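Local atomic coordinates of uncharacterized protein DUF1185 (Bordetella bronchiseptica RB50, PDB entry 3BYQ), a protein that is of unknown function but adopts a variant of the Bacillus chorismate mutase fold and may take part in amino-acid metabolism. Residues Ile13-Thr17 with Pro28-Ala33. Sequence-based numbering, arbitrary orientation.
With EDO (1,2-ethanediol), chain Y.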
# COMPACT_ATOMS: atom_id res chain seq x y z
N ILE B 13 9.09 -11.70 -15.08
CA ILE B 13 8.32 -10.59 -15.64
C ILE B 13 9.13 -9.93 -16.73
O ILE B 13 10.36 -9.80 -16.65
CB ILE B 13 7.80 -9.57 -14.62
CG1 ILE B 13 8.96 -8.81 -13.98
CG2 ILE B 13 6.94 -10.27 -13.56
CD1 ILE B 13 8.51 -7.77 -12.96
N VAL B 14 8.41 -9.58 -17.80
CA VAL B 14 9.02 -8.89 -18.95
C VAL B 14 8.16 -7.66 -19.19
O VAL B 14 7.00 -7.76 -19.50
CB VAL B 14 9.14 -9.71 -20.25
CG1 VAL B 14 9.82 -8.87 -21.35
CG2 VAL B 14 9.94 -11.01 -19.98
N GLU B 15 8.77 -6.49 -19.00
CA GLU B 15 8.11 -5.21 -19.21
C GLU B 15 8.67 -4.59 -20.47
O GLU B 15 9.86 -4.35 -20.58
CB GLU B 15 8.41 -4.30 -18.00
CG GLU B 15 7.77 -2.93 -18.06
CD GLU B 15 8.38 -1.97 -17.05
OE1 GLU B 15 9.59 -1.58 -17.15
OE2 GLU B 15 7.62 -1.56 -16.15
N THR B 16 7.79 -4.32 -21.42
CA THR B 16 8.18 -3.71 -22.69
C THR B 16 7.63 -2.30 -22.68
O THR B 16 6.42 -2.11 -22.51
CB THR B 16 7.61 -4.48 -23.88
OG1 THR B 16 7.99 -5.88 -23.78
CG2 THR B 16 8.12 -3.90 -25.20
N THR B 17 8.54 -1.33 -22.81
CA THR B 17 8.15 0.07 -22.86
C THR B 17 8.36 0.66 -24.25
O THR B 17 9.47 0.67 -24.80
CB THR B 17 8.95 0.90 -21.84
OG1 THR B 17 8.74 0.36 -20.53
CG2 THR B 17 8.52 2.37 -21.88
N PRO B 28 11.49 -0.80 -28.78
CA PRO B 28 11.13 -0.58 -27.39
C PRO B 28 12.16 -1.12 -26.43
O PRO B 28 12.98 -1.96 -26.78
CB PRO B 28 9.84 -1.39 -27.24
CG PRO B 28 9.89 -2.40 -28.26
CD PRO B 28 10.60 -1.79 -29.42
N LEU B 29 12.12 -0.62 -25.21
CA LEU B 29 12.94 -1.16 -24.16
C LEU B 29 12.28 -2.37 -23.51
O LEU B 29 11.08 -2.35 -23.27
CB LEU B 29 13.16 -0.09 -23.08
CG LEU B 29 13.92 -0.52 -21.82
CD1 LEU B 29 15.37 -0.96 -22.13
CD2 LEU B 29 13.87 0.64 -20.88
N LYS B 30 13.06 -3.41 -23.25
CA LYS B 30 12.57 -4.53 -22.45
C LYS B 30 13.45 -4.63 -21.20
O LYS B 30 14.69 -4.58 -21.29
CB LYS B 30 12.57 -5.85 -23.16
CG LYS B 30 11.70 -5.85 -24.36
CD LYS B 30 11.48 -7.28 -24.88
CE LYS B 30 10.81 -7.22 -26.21
NZ LYS B 30 10.27 -8.54 -26.64
N LEU B 31 12.76 -4.70 -20.07
CA LEU B 31 13.39 -4.97 -18.76
C LEU B 31 12.72 -6.21 -18.21
O LEU B 31 11.50 -6.31 -18.23
CB LEU B 31 13.18 -3.80 -17.79
CG LEU B 31 13.84 -2.46 -18.15
CD1 LEU B 31 13.45 -1.38 -17.16
CD2 LEU B 31 15.35 -2.55 -18.25
N ALA B 32 13.50 -7.14 -17.67
CA ALA B 32 12.94 -8.42 -17.20
C ALA B 32 13.50 -8.78 -15.86
O ALA B 32 14.68 -8.50 -15.57
CB ALA B 32 13.23 -9.54 -18.23
N ALA B 33 12.66 -9.40 -15.03
CA ALA B 33 13.10 -9.81 -13.68
C ALA B 33 12.71 -11.26 -13.50
O ALA B 33 11.64 -11.67 -13.91
CB ALA B 33 12.45 -8.95 -12.60
C1 EDO Y . 6.80 -8.19 -25.72
O1 EDO Y . 7.66 -7.19 -26.22
C2 EDO Y . 5.42 -7.91 -26.26
O2 EDO Y . 5.47 -8.16 -27.66
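Ile13-Thr17 and Leu29-Ala33 are the ends nearest the connecting loop of the two arms (strands 7-17 and 29-39) of an antiparallel beta hairpin in the mixed sheet of a chorismate mutase-like fold. Three hydrogen-bonded pairs, Ile13 with Ala33, Glu15 with Leu31 and Thr17 with Leu29, each exchange two backbone bonds. The straightest runs from Glu15 N to Leu31 O, 2.8 Å long with 174° at the hydrogen; Leu29 N to Thr17 O, next to the connecting loop, is the most bent at 143°. At the non-hydrogen-bonded positions CA-H...O contacts fill in, as from Lys30 CA to Glu15 O at 3.3 Å. The far edge of Ile13-Thr17 pairs antiparallel with a strand of the second subunit, carrying the sheet across the interface.

Apolar contacts on the face of Ile13, Glu15 and Leu31 include Ile13 CG1 against Ala33 CB (3.8 Å). Glu15 and Leu31 run side by side, while Glu15 OE2 forms a salt bridge with Lys9 of the second subunit. On the reverse face, Val14 CG2 meets Ala32 CB, and helix 51-72 packs over both residues. Pro28 CB lies 3.7 Å from Thr16 CG2.

Polar contacts on this face centre on an ethanediol, probably from the crystallisation liquor. Thr16 turns OG1 beside its own backbone N (chi1 -53°), where it hydrogen-bonds EDO O1 at 2.8 Å; the extended Lys30 chain brings NZ to the same oxygen, 3.0 Å away.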